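Local coordinates for protein beta-Ala-His dipeptidase (Homo sapiens, PDB 3DLJ) that hydrolyses carnosine, anserine and other Xaa-His dipeptides as a secreted, homodimeric metallodipeptidase that carries two zinc ions in each subunit, at residues A[15-20]-A[473-478]; A[148-153]-A[465-470]; A[251-256]-A[374-379]; A[259-264]-A[369-374]. All coordinates share one frame; numbering follows the deposited sequence.

Contact 1: residues A[15-20]-A[473-478]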
loop_
_atom_site.group_PDB
_atom_site.type_symbol
_atom_site.label_atom_id
_atom_site.label_comp_id
_atom_site.label_asym_id
_atom_site.label_seq_id
_atom_site.Cartn_x
_atom_site.Cartn_y
_atom_site.Cartn_z
ATOM N N LYS A 15 -10.030 12.013 28.831
ATOM C CA LYS A 15 -9.321 11.042 29.662
ATOM C C LYS A 15 -8.601 10.041 28.794
ATOM O O LYS A 15 -7.451 9.715 29.069
ATOM C CB LYS A 15 -10.278 10.331 30.626
ATOM C CG LYS A 15 -10.288 10.965 31.998
ATOM C CD LYS A 15 -11.658 11.456 32.420
ATOM C CE LYS A 15 -11.555 12.369 33.631
ATOM N NZ LYS A 15 -12.827 13.081 33.908
ATOM N N VAL A 16 -9.280 9.569 27.744
ATOM C CA VAL A 16 -8.674 8.723 26.702
ATOM C C VAL A 16 -7.459 9.403 26.059
ATOM O O VAL A 16 -6.429 8.786 25.911
ATOM C CB VAL A 16 -9.710 8.313 25.609
ATOM C CG1 VAL A 16 -9.016 7.750 24.390
ATOM C CG2 VAL A 16 -10.669 7.292 26.145
ATOM N N PHE A 17 -7.590 10.678 25.711
ATOM C CA PHE A 17 -6.497 11.482 25.134
ATOM C C PHE A 17 -5.346 11.652 26.120
ATOM O O PHE A 17 -4.181 11.538 25.730
ATOM C CB PHE A 17 -7.003 12.867 24.696
ATOM C CG PHE A 17 -7.746 12.879 23.369
ATOM C CD1 PHE A 17 -8.312 11.720 22.834
ATOM C CD2 PHE A 17 -7.895 14.073 22.664
ATOM C CE1 PHE A 17 -9.005 11.747 21.630
ATOM C CE2 PHE A 17 -8.581 14.106 21.446
ATOM C CZ PHE A 17 -9.144 12.943 20.937
ATOM N N GLN A 18 -5.678 11.941 27.382
ATOM C CA GLN A 18 -4.697 12.017 28.462
ATOM C C GLN A 18 -3.912 10.711 28.551
ATOM O O GLN A 18 -2.696 10.744 28.633
ATOM C CB GLN A 18 -5.353 12.288 29.833
ATOM C CG GLN A 18 -6.096 13.602 30.002
ATOM C CD GLN A 18 -6.930 13.668 31.325
ATOM O OE1 GLN A 18 -6.625 12.979 32.331
ATOM N NE2 GLN A 18 -7.966 14.501 31.318
ATOM N N TYR A 19 -4.620 9.577 28.564
ATOM C CA TYR A 19 -4.014 8.224 28.604
ATOM C C TYR A 19 -3.002 8.031 27.468
ATOM O O TYR A 19 -1.856 7.646 27.696
ATOM C CB TYR A 19 -5.106 7.124 28.573
ATOM C CG TYR A 19 -4.594 5.705 28.742
ATOM C CD1 TYR A 19 -4.631 5.053 29.985
ATOM C CD2 TYR A 19 -4.055 5.016 27.657
ATOM C CE1 TYR A 19 -4.145 3.729 30.130
ATOM C CE2 TYR A 19 -3.572 3.736 27.785
ATOM C CZ TYR A 19 -3.611 3.090 29.014
ATOM O OH TYR A 19 -3.101 1.803 29.060
ATOM N N ILE A 20 -3.433 8.314 26.248
ATOM C CA ILE A 20 -2.579 8.207 25.060
ATOM C C ILE A 20 -1.285 9.050 25.199
ATOM O O ILE A 20 -0.206 8.542 24.925
ATOM C CB ILE A 20 -3.379 8.501 23.742
ATOM C CG1 ILE A 20 -4.442 7.417 23.499
ATOM C CG2 ILE A 20 -2.446 8.568 22.549
ATOM C CD1 ILE A 20 -5.677 7.839 22.589
ATOM N N LEU A 473 -7.072 10.108 16.926
ATOM C CA LEU A 473 -7.988 10.180 15.800
ATOM C C LEU A 473 -8.899 8.957 15.798
ATOM O O LEU A 473 -10.129 9.074 15.657
ATOM C CB LEU A 473 -7.217 10.258 14.471
ATOM C CG LEU A 473 -8.036 10.211 13.177
ATOM C CD1 LEU A 473 -8.936 11.402 13.164
ATOM C CD2 LEU A 473 -7.151 10.237 11.955
ATOM N N PHE A 474 -8.297 7.783 15.939
ATOM C CA PHE A 474 -9.071 6.566 16.007
ATOM C C PHE A 474 -10.027 6.546 17.216
ATOM O O PHE A 474 -11.179 6.099 17.109
ATOM C CB PHE A 474 -8.141 5.327 15.970
ATOM C CG PHE A 474 -7.498 5.065 14.624
ATOM C CD1 PHE A 474 -8.137 5.421 13.427
ATOM C CD2 PHE A 474 -6.258 4.408 14.546
ATOM C CE1 PHE A 474 -7.541 5.151 12.169
ATOM C CE2 PHE A 474 -5.637 4.119 13.280
ATOM C CZ PHE A 474 -6.286 4.487 12.103
ATOM N N ALA A 475 -9.546 7.001 18.371
ATOM C CA ALA A 475 -10.404 7.141 19.580
ATOM C C ALA A 475 -11.662 8.025 19.336
ATOM O O ALA A 475 -12.805 7.604 19.601
ATOM C CB ALA A 475 -9.580 7.672 20.752
ATOM N N ALA A 476 -11.453 9.230 18.805
ATOM C CA ALA A 476 -12.557 10.122 18.434
ATOM C C ALA A 476 -13.541 9.465 17.435
ATOM O O ALA A 476 -14.770 9.660 17.524
ATOM C CB ALA A 476 -12.004 11.435 17.860
ATOM N N PHE A 477 -12.980 8.691 16.505
ATOM C CA PHE A 477 -13.707 8.069 15.413
ATOM C C PHE A 477 -14.675 7.000 15.916
ATOM O O PHE A 477 -15.822 6.934 15.448
ATOM C CB PHE A 477 -12.706 7.509 14.390
ATOM C CG PHE A 477 -13.338 6.827 13.212
ATOM C CD1 PHE A 477 -14.025 7.559 12.239
ATOM C CD2 PHE A 477 -13.229 5.450 13.055
ATOM C CE1 PHE A 477 -14.587 6.928 11.125
ATOM C CE2 PHE A 477 -13.803 4.816 11.949
ATOM C CZ PHE A 477 -14.483 5.560 10.982
ATOM N N PHE A 478 -14.224 6.180 16.874
ATOM C CA PHE A 478 -15.108 5.202 17.532
ATOM C C PHE A 478 -16.409 5.880 17.949
ATOM O O PHE A 478 -17.507 5.350 17.722
ATOM C CB PHE A 478 -14.471 4.572 18.783
ATOM C CG PHE A 478 -13.213 3.793 18.519
ATOM C CD1 PHE A 478 -12.329 3.522 19.565
ATOM C CD2 PHE A 478 -12.890 3.355 17.247
ATOM C CE1 PHE A 478 -11.156 2.818 19.352
ATOM C CE2 PHE A 478 -11.710 2.652 17.025
ATOM C CZ PHE A 478 -10.844 2.383 18.081
#
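Val16 holds CG1 anti to its backbone N (chi1 166°), and this methyl meets CB of Ala475 at 3.7 Å. The torsions of Ile20 (chi2 156°) bring its CD1 to Ala475 CB as well, from one turn further on. The result is a nearly antiparallel helix pair in the zinc-binding catalytic domain of the M20 fold, the N-to-C directions of the two segments lying 159° apart. With the segment axes 10.4 Å from each other, the larger side chains of 15-20 reach across to a surface of 473-478 made of two alanines. Ala475 is the focus, its CB taking Val16, Phe17 and Ile20 together. No hydrogen bond joins the segments; the contact is buried and wholly apolar. Around it, Ala475 also touches Phe158 of helix 141-160, while Ile20 reaches Ile468, Thr471 and Lys472 on the preceding turns of the C-terminal helix. Phe17 lies at the flank and also touches Val415 of helix 403-416. It turns its ring edge, not a face, to the alanines: CE1 lies 4.2 Å from Ala475 CB, and CZ lies 4.5 Å from Ala476 CB, both methyls near the ring plane.

Contact 2: residues A[148-153]-A[465-470]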
loop_
_atom_site.group_PDB
_atom_site.type_symbol
_atom_site.label_atom_id
_atom_site.label_comp_id
_atom_site.label_asym_id
_atom_site.label_seq_id
_atom_site.Cartn_x
_atom_site.Cartn_y
_atom_site.Cartn_z
ATOM N N VAL A 148 -1.714 -0.087 12.381
ATOM C CA VAL A 148 -2.407 -1.180 13.073
ATOM C C VAL A 148 -2.332 -0.989 14.586
ATOM O O VAL A 148 -3.336 -1.157 15.296
ATOM C CB VAL A 148 -1.909 -2.598 12.671
ATOM C CG1 VAL A 148 -2.556 -3.676 13.549
ATOM C CG2 VAL A 148 -2.210 -2.878 11.218
ATOM N N LEU A 149 -1.150 -0.625 15.077
ATOM C CA LEU A 149 -0.946 -0.440 16.527
ATOM C C LEU A 149 -1.630 0.797 17.049
ATOM O O LEU A 149 -2.084 0.793 18.174
ATOM C CB LEU A 149 0.542 -0.433 16.889
ATOM C CG LEU A 149 1.128 -1.838 17.099
ATOM C CD1 LEU A 149 2.663 -1.797 17.218
ATOM C CD2 LEU A 149 0.500 -2.508 18.340
ATOM N N ALA A 150 -1.687 1.854 16.242
ATOM C CA ALA A 150 -2.390 3.071 16.605
ATOM C C ALA A 150 -3.876 2.800 16.874
ATOM O O ALA A 150 -4.439 3.322 17.851
ATOM C CB ALA A 150 -2.217 4.134 15.542
ATOM N N TRP A 151 -4.486 1.987 16.010
ATOM C CA TRP A 151 -5.859 1.486 16.161
ATOM C C TRP A 151 -6.006 0.627 17.397
ATOM O O TRP A 151 -6.917 0.854 18.207
ATOM C CB TRP A 151 -6.294 0.680 14.906
ATOM C CG TRP A 151 -7.722 0.184 14.937
ATOM C CD1 TRP A 151 -8.163 -1.010 15.446
ATOM C CD2 TRP A 151 -8.901 0.857 14.431
ATOM N NE1 TRP A 151 -9.534 -1.116 15.304
ATOM C CE2 TRP A 151 -10.010 0.000 14.671
ATOM C CE3 TRP A 151 -9.126 2.085 13.779
ATOM C CZ2 TRP A 151 -11.323 0.336 14.292
ATOM C CZ3 TRP A 151 -10.446 2.419 13.400
ATOM C CH2 TRP A 151 -11.515 1.547 13.661
ATOM N N ILE A 152 -5.107 -0.353 17.550
ATOM C CA ILE A 152 -5.113 -1.236 18.726
ATOM C C ILE A 152 -4.877 -0.461 20.032
ATOM O O ILE A 152 -5.523 -0.736 21.056
ATOM C CB ILE A 152 -4.103 -2.419 18.585
ATOM C CG1 ILE A 152 -4.650 -3.480 17.616
ATOM C CG2 ILE A 152 -3.769 -3.033 19.968
ATOM C CD1 ILE A 152 -3.605 -4.508 17.117
ATOM N N ASN A 153 -3.944 0.488 20.001
ATOM C CA ASN A 153 -3.633 1.300 21.172
ATOM C C ASN A 153 -4.823 2.181 21.579
ATOM O O ASN A 153 -5.118 2.264 22.751
ATOM C CB ASN A 153 -2.352 2.134 20.960
ATOM C CG ASN A 153 -1.076 1.264 20.855
ATOM O OD1 ASN A 153 -1.056 0.142 21.293
ATOM N ND2 ASN A 153 -0.020 1.811 20.277
ATOM N N TRP A 465 4.505 11.968 16.012
ATOM C CA TRP A 465 3.306 12.791 16.096
ATOM C C TRP A 465 2.128 12.159 15.359
ATOM O O TRP A 465 1.011 12.113 15.897
ATOM C CB TRP A 465 3.599 14.176 15.559
ATOM C CG TRP A 465 2.495 15.172 15.689
ATOM C CD1 TRP A 465 2.179 15.931 16.798
ATOM C CD2 TRP A 465 1.596 15.587 14.651
ATOM N NE1 TRP A 465 1.122 16.765 16.509
ATOM C CE2 TRP A 465 0.745 16.576 15.203
ATOM C CE3 TRP A 465 1.411 15.199 13.313
ATOM C CZ2 TRP A 465 -0.277 17.192 14.460
ATOM C CZ3 TRP A 465 0.396 15.817 12.570
ATOM C CH2 TRP A 465 -0.428 16.807 13.145
ATOM N N ASN A 466 2.382 11.659 14.148
ATOM C CA ASN A 466 1.370 10.945 13.364
ATOM C C ASN A 466 0.870 9.672 14.028
ATOM O O ASN A 466 -0.328 9.380 13.990
ATOM C CB ASN A 466 1.907 10.593 11.996
ATOM C CG ASN A 466 2.103 11.796 11.130
ATOM O OD1 ASN A 466 2.827 12.719 11.483
ATOM N ND2 ASN A 466 1.484 11.782 9.961
ATOM N N TYR A 467 1.793 8.922 14.623
ATOM C CA TYR A 467 1.481 7.672 15.305
ATOM C C TYR A 467 0.650 7.889 16.577
ATOM O O TYR A 467 -0.298 7.162 16.831
ATOM C CB TYR A 467 2.798 6.949 15.629
ATOM C CG TYR A 467 2.701 5.659 16.412
ATOM C CD1 TYR A 467 1.932 4.576 15.941
ATOM C CD2 TYR A 467 3.424 5.491 17.601
ATOM C CE1 TYR A 467 1.864 3.368 16.647
ATOM C CE2 TYR A 467 3.373 4.292 18.304
ATOM C CZ TYR A 467 2.586 3.219 17.817
ATOM O OH TYR A 467 2.515 2.008 18.522
ATOM N N ILE A 468 1.018 8.902 17.359
ATOM C CA ILE A 468 0.361 9.221 18.625
ATOM C C ILE A 468 -0.927 10.010 18.452
ATOM O O ILE A 468 -1.958 9.647 19.025
ATOM C CB ILE A 468 1.331 9.938 19.585
ATOM C CG1 ILE A 468 2.519 9.018 19.905
ATOM C CG2 ILE A 468 0.616 10.361 20.876
ATOM C CD1 ILE A 468 2.137 7.642 20.497
ATOM N N GLU A 469 -0.883 11.075 17.650
ATOM C CA GLU A 469 -2.081 11.837 17.311
ATOM C C GLU A 469 -3.087 11.014 16.522
ATOM O O GLU A 469 -4.296 11.246 16.636
ATOM C CB GLU A 469 -1.717 13.114 16.553
ATOM C CG GLU A 469 -0.948 14.146 17.419
ATOM C CD GLU A 469 -1.689 14.567 18.717
ATOM O OE1 GLU A 469 -1.135 14.413 19.835
ATOM O OE2 GLU A 469 -2.825 15.055 18.630
ATOM N N GLY A 470 -2.590 10.047 15.738
ATOM C CA GLY A 470 -3.431 9.128 14.985
ATOM C C GLY A 470 -4.160 8.136 15.860
ATOM O O GLY A 470 -5.251 7.714 15.525
#
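The hydroxyl OH of Tyr467 is buried among several groups: it is hydrogen-bonded to the backbone O of Phe27 in helix 24-35, and within the contact it sits 3.1 Å from ND2 of Asn153 and 3.5 Å from CB of Leu149. The bond to Phe27 O holds the hydroxyl, with Asn153 and Leu149 as its close neighbours. Tyr467 CG stands anti to the backbone N (chi1 177°), and from there the ring extends toward helix 141-160. The Asn153 and Tyr467 side chains cross at about a right angle, with the amide plane turned 70° from the ring plane. Leu149 comes to the ring at its edge, CB lying near the ring plane and 4.0 Å from CE1 of Tyr467. Ala150 is small enough to let the backbones come close, its CA 6.2 Å from CA of Tyr467. Ala150 CB packs 3.8 Å from the backbone O of Tyr467, an oxygen that is hydrogen-bonded to Thr471 OG1, and it lies 4.2 Å from Tyr467 CD1. Further along, the same methyl lies 4.5 Å from Gly470 C. The two segments run in the same general direction, 31° apart, with their axes 9.0 Å from each other. This is helix-helix packing near the dinuclear zinc site of an M20 catalytic domain: helix 141-160 carries Asp143, which binds both zinc ions, in its first turn, and the side chain of Ala150 lies about 11 Å from that of the zinc ligand Asp206.

Contact 3: residues A[251-256]-A[374-379]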
loop_
_atom_site.group_PDB
_atom_site.type_symbol
_atom_site.label_atom_id
_atom_site.label_comp_id
_atom_site.label_asym_id
_atom_site.label_seq_id
_atom_site.Cartn_x
_atom_site.Cartn_y
_atom_site.Cartn_z
ATOM N N MET A 251 19.550 -8.203 -23.973
ATOM C CA MET A 251 19.560 -6.849 -23.366
ATOM C C MET A 251 19.312 -5.724 -24.378
ATOM O O MET A 251 18.632 -4.741 -24.061
ATOM C CB MET A 251 20.849 -6.566 -22.616
ATOM C CG MET A 251 20.894 -7.118 -21.219
ATOM S SD MET A 251 19.688 -6.421 -20.073
ATOM C CE MET A 251 20.415 -4.823 -19.643
ATOM N N ALA A 252 19.867 -5.852 -25.584
ATOM C CA ALA A 252 19.665 -4.834 -26.610
ATOM C C ALA A 252 18.174 -4.766 -27.034
ATOM O O ALA A 252 17.638 -3.684 -27.173
ATOM C CB ALA A 252 20.593 -5.088 -27.828
ATOM N N ASP A 253 17.535 -5.927 -27.226
ATOM C CA ASP A 253 16.107 -6.042 -27.515
ATOM C C ASP A 253 15.241 -5.478 -26.360
ATOM O O ASP A 253 14.347 -4.674 -26.583
ATOM C CB ASP A 253 15.727 -7.514 -27.794
ATOM C CG ASP A 253 16.267 -8.054 -29.129
ATOM O OD1 ASP A 253 16.612 -7.247 -30.021
ATOM O OD2 ASP A 253 16.338 -9.315 -29.288
ATOM N N LEU A 254 15.529 -5.891 -25.130
ATOM C CA LEU A 254 14.751 -5.446 -23.975
ATOM C C LEU A 254 14.825 -3.950 -23.755
ATOM O O LEU A 254 13.792 -3.301 -23.542
ATOM C CB LEU A 254 15.137 -6.225 -22.698
ATOM C CG LEU A 254 14.404 -5.873 -21.392
ATOM C CD1 LEU A 254 12.869 -6.082 -21.532
ATOM C CD2 LEU A 254 14.951 -6.640 -20.186
ATOM N N VAL A 255 16.025 -3.387 -23.851
ATOM C CA VAL A 255 16.214 -1.957 -23.719
ATOM C C VAL A 255 15.448 -1.149 -24.789
ATOM O O VAL A 255 14.913 -0.061 -24.507
ATOM C CB VAL A 255 17.741 -1.591 -23.680
ATOM C CG1 VAL A 255 17.945 -0.119 -23.899
ATOM C CG2 VAL A 255 18.360 -2.048 -22.347
ATOM N N ALA A 256 15.394 -1.678 -26.005
ATOM C CA ALA A 256 14.600 -1.067 -27.056
ATOM C C ALA A 256 13.091 -1.203 -26.769
ATOM O O ALA A 256 12.327 -0.280 -27.018
ATOM C CB ALA A 256 14.952 -1.667 -28.408
ATOM N N ASP A 374 4.824 -5.310 -31.980
ATOM C CA ASP A 374 5.162 -4.476 -33.134
ATOM C C ASP A 374 6.603 -3.912 -33.069
ATOM O O ASP A 374 7.324 -3.913 -34.077
ATOM C CB ASP A 374 4.111 -3.379 -33.350
ATOM C CG ASP A 374 2.815 -3.916 -33.982
ATOM O OD1 ASP A 374 2.762 -5.107 -34.372
ATOM O OD2 ASP A 374 1.833 -3.146 -34.105
ATOM N N VAL A 375 7.030 -3.455 -31.895
ATOM C CA VAL A 375 8.409 -2.982 -31.730
ATOM C C VAL A 375 9.400 -4.127 -31.930
ATOM O O VAL A 375 10.396 -3.987 -32.643
ATOM C CB VAL A 375 8.637 -2.297 -30.357
ATOM C CG1 VAL A 375 10.157 -2.040 -30.088
ATOM C CG2 VAL A 375 7.833 -1.005 -30.278
ATOM N N PHE A 376 9.147 -5.249 -31.266
ATOM C CA PHE A 376 10.038 -6.395 -31.366
ATOM C C PHE A 376 10.165 -6.936 -32.800
ATOM O O PHE A 376 11.264 -7.257 -33.258
ATOM C CB PHE A 376 9.580 -7.502 -30.438
ATOM C CG PHE A 376 10.568 -8.612 -30.296
ATOM C CD1 PHE A 376 11.757 -8.415 -29.593
ATOM C CD2 PHE A 376 10.310 -9.874 -30.871
ATOM C CE1 PHE A 376 12.665 -9.446 -29.445
ATOM C CE2 PHE A 376 11.214 -10.905 -30.737
ATOM C CZ PHE A 376 12.394 -10.696 -30.015
ATOM N N SER A 377 9.048 -7.028 -33.508
ATOM C CA SER A 377 9.084 -7.634 -34.830
ATOM C C SER A 377 9.935 -6.798 -35.803
ATOM O O SER A 377 10.663 -7.364 -36.609
ATOM C CB SER A 377 7.672 -7.927 -35.354
ATOM O OG SER A 377 7.193 -6.861 -36.148
ATOM N N LYS A 378 9.870 -5.467 -35.685
ATOM C CA LYS A 378 10.706 -4.524 -36.462
ATOM C C LYS A 378 12.218 -4.678 -36.274
ATOM O O LYS A 378 13.016 -4.187 -37.078
ATOM C CB LYS A 378 10.324 -3.071 -36.153
ATOM C CG LYS A 378 9.062 -2.638 -36.849
ATOM C CD LYS A 378 8.691 -1.217 -36.464
ATOM C CE LYS A 378 7.178 -0.973 -36.619
ATOM N NZ LYS A 378 6.745 -0.824 -38.039
ATOM N N ARG A 379 12.610 -5.354 -35.207
ATOM C CA ARG A 379 14.012 -5.587 -34.933
ATOM C C ARG A 379 14.611 -6.753 -35.727
ATOM O O ARG A 379 15.825 -6.850 -35.837
ATOM C CB ARG A 379 14.203 -5.771 -33.434
ATOM C CG ARG A 379 14.180 -4.434 -32.737
ATOM C CD ARG A 379 14.510 -4.517 -31.286
ATOM N NE ARG A 379 15.901 -4.847 -30.988
ATOM C CZ ARG A 379 16.903 -3.978 -30.985
ATOM N NH1 ARG A 379 18.130 -4.380 -30.659
ATOM N NH2 ARG A 379 16.691 -2.711 -31.309
#
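A salt bridge between Asp253 and Arg379 is the polar link here. A bend at chi3 (70°) of Arg379 turns NE to OD1 of Asp253, giving a 2.7 Å bond with an N-H...O angle of 165°. OD1 lies in the guanidinium plane and is approached on its anti side, with the carboxylate and guanidinium planes 79° apart. NH1 of Arg379 adds a weak bond to the same oxygen at 3.3 Å. The other oxygen, OD2, is hydrogen-bonded to Asn383 ND2 and Ser381 OG, so the carboxylate is held from both oxygens. The remaining contacts are packing. One guanidinium face lies over helix 250-258: Ala256 CB is 3.5 Å from Arg379 NH2, and Ala252 O stands above the same face. Phe376 meets Asp253 with its rim, CE1 lying 4.0 Å from Asp253 CB, which is in the ring plane. A leucine in place of Arg379 would probably leave OD1 of Asp253 without its cationic mate and the charge less well balanced. The contact joins helix 250-258 to the C-terminal end of helix 361-377 and the residues just after it, on the sheet of the smaller, lid-like domain, where Leu254 packs on strands 216-232, 324-331 and 346-355.

Contact 4: residues A[259-264]-A[369-374]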
loop_
_atom_site.group_PDB
_atom_site.type_symbol
_atom_site.label_atom_id
_atom_site.label_comp_id
_atom_site.label_asym_id
_atom_site.label_seq_id
_atom_site.Cartn_x
_atom_site.Cartn_y
_atom_site.Cartn_z
ATOM N N GLY A 259 12.387 1.168 -23.836
ATOM C CA GLY A 259 12.534 2.528 -24.312
ATOM C C GLY A 259 11.444 3.023 -25.244
ATOM O O GLY A 259 11.408 4.199 -25.573
ATOM N N SER A 260 10.557 2.129 -25.663
ATOM C CA SER A 260 9.474 2.441 -26.593
ATOM C C SER A 260 8.145 2.816 -25.893
ATOM O O SER A 260 7.155 3.086 -26.555
ATOM C CB SER A 260 9.238 1.216 -27.493
ATOM O OG SER A 260 8.446 0.243 -26.798
ATOM N N LEU A 261 8.145 2.821 -24.560
ATOM C CA LEU A 261 6.919 2.870 -23.753
ATOM C C LEU A 261 6.447 4.261 -23.339
ATOM O O LEU A 261 5.249 4.499 -23.264
ATOM C CB LEU A 261 7.073 1.994 -22.494
ATOM C CG LEU A 261 7.132 0.466 -22.690
ATOM C CD1 LEU A 261 7.685 -0.205 -21.437
ATOM C CD2 LEU A 261 5.802 -0.169 -23.127
ATOM N N VAL A 262 7.388 5.162 -23.055
ATOM C CA VAL A 262 7.080 6.465 -22.471
ATOM C C VAL A 262 8.078 7.506 -23.008
ATOM O O VAL A 262 9.229 7.181 -23.318
ATOM C CB VAL A 262 7.068 6.390 -20.899
ATOM C CG1 VAL A 262 8.460 6.088 -20.322
ATOM C CG2 VAL A 262 6.495 7.658 -20.268
ATOM N N ASP A 263 7.663 8.756 -23.160
ATOM C CA ASP A 263 8.641 9.742 -23.628
ATOM C C ASP A 263 9.214 10.591 -22.484
ATOM O O ASP A 263 8.880 10.359 -21.305
ATOM C CB ASP A 263 8.106 10.545 -24.818
ATOM C CG ASP A 263 7.045 11.562 -24.435
ATOM O OD1 ASP A 263 6.833 11.826 -23.234
ATOM O OD2 ASP A 263 6.423 12.124 -25.360
ATOM N N SER A 264 10.081 11.553 -22.811
ATOM C CA SER A 264 10.717 12.366 -21.754
ATOM C C SER A 264 9.745 13.259 -20.960
ATOM O O SER A 264 10.070 13.693 -19.860
ATOM C CB SER A 264 11.916 13.176 -22.282
ATOM O OG SER A 264 11.554 14.032 -23.365
ATOM N N THR A 369 0.608 -5.378 -25.246
ATOM C CA THR A 369 1.145 -6.564 -25.885
ATOM C C THR A 369 1.390 -6.292 -27.347
ATOM O O THR A 369 2.519 -6.473 -27.799
ATOM C CB THR A 369 0.253 -7.787 -25.648
ATOM O OG1 THR A 369 0.091 -7.923 -24.237
ATOM C CG2 THR A 369 0.905 -9.053 -26.193
ATOM N N ARG A 370 0.367 -5.801 -28.056
ATOM C CA ARG A 370 0.455 -5.466 -29.483
ATOM C C ARG A 370 1.557 -4.475 -29.762
ATOM O O ARG A 370 2.316 -4.635 -30.727
ATOM C CB ARG A 370 -0.865 -4.892 -30.011
ATOM C CG ARG A 370 -1.872 -5.941 -30.476
ATOM N N HIS A 371 1.642 -3.445 -28.926
ATOM C CA HIS A 371 2.692 -2.465 -29.068
ATOM C C HIS A 371 4.069 -3.133 -29.002
ATOM O O HIS A 371 4.901 -2.940 -29.897
ATOM C CB HIS A 371 2.532 -1.353 -28.028
ATOM C CG HIS A 371 3.700 -0.422 -27.961
ATOM N ND1 HIS A 371 3.910 0.578 -28.887
ATOM C CD2 HIS A 371 4.732 -0.353 -27.088
ATOM C CE1 HIS A 371 5.020 1.226 -28.584
ATOM N NE2 HIS A 371 5.533 0.683 -27.495
ATOM N N LEU A 372 4.290 -3.939 -27.968
ATOM C CA LEU A 372 5.579 -4.595 -27.764
ATOM C C LEU A 372 5.965 -5.559 -28.890
ATOM O O LEU A 372 7.116 -5.542 -29.335
ATOM C CB LEU A 372 5.644 -5.259 -26.376
ATOM C CG LEU A 372 5.698 -4.268 -25.199
ATOM C CD1 LEU A 372 5.532 -4.971 -23.854
ATOM C CD2 LEU A 372 6.972 -3.410 -25.208
ATOM N N GLU A 373 5.002 -6.384 -29.333
ATOM C CA GLU A 373 5.125 -7.237 -30.523
ATOM C C GLU A 373 5.485 -6.441 -31.760
ATOM O O GLU A 373 6.366 -6.841 -32.517
ATOM C CB GLU A 373 3.836 -8.043 -30.775
ATOM C CG GLU A 373 3.618 -9.108 -29.710
ATOM C CD GLU A 373 2.246 -9.806 -29.746
ATOM O OE1 GLU A 373 1.321 -9.407 -30.503
ATOM O OE2 GLU A 373 2.107 -10.773 -28.980
ATOM N N ASP A 374 4.824 -5.310 -31.980
ATOM C CA ASP A 374 5.162 -4.476 -33.134
ATOM C C ASP A 374 6.603 -3.912 -33.069
ATOM O O ASP A 374 7.324 -3.913 -34.077
ATOM C CB ASP A 374 4.111 -3.379 -33.350
ATOM C CG ASP A 374 2.815 -3.916 -33.982
ATOM O OD1 ASP A 374 2.762 -5.107 -34.372
ATOM O OD2 ASP A 374 1.833 -3.146 -34.105
#
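His371 projects from helix 361-377 toward Ser260 and Leu261, in the loop that follows helix 250-258, joining this loop to helix 361-377 on the sheet of the M20 lid domain. Its CB points at the loop, and CG stands anti to the backbone N (chi1 171°), carrying the imidazole outward. Of the two carbons flanking NE2, CD2 meets the methyl CD2 of Leu261 at 4.1 Å and CE1 approaches Ser260 O at 3.5 Å. At the tip, NE2 donates to Ser260 OG over 3.0 Å, the hydroxyl standing 28° out of the ring plane, and makes a weak bond to Ser260 O with an N-H...O angle of 131°. OG is also hydrogen-bonded to Leu257 O, so the serine ties the ring back to the end of the preceding helix. An alanine at His371 would probably deprive Ser260 OG and O of this N-H donor and leave the loop less firmly held to the helix. Beside the imidazole contact the packing is apolar: Leu261 and Leu372 both rest on Phe351 of strand 346-355. Their side chains cross at about a right angle, with Leu261 CD2 4.0 Å from Leu372 CD2.

From the N terminus, helix 13-22 opens the outermost loop, which contact 1 closes only at the C-terminal helix 464-482. Contact 2 starts from helix 141-160 and returns to the same C-terminal helix about two turns earlier, so it nests inside contact 1; the two touch where Phe474 packs against Trp151. Contact 3, from 251-256 to 374-379, nests inside both, and contact 4, from 259-264 to 369-374, inside contact 3; none cross. The inner pair shares Asp374 and helix 361-377. Contacts 1 and 2 join helices 13-22 and 141-160 to the C-terminal helix within the catalytic domain, whereas contacts 3 and 4 tie helix 250-258 and its following loop to helix 361-377 within the lid domain, with centres of contacts 2 and 3 about 49 Å apart.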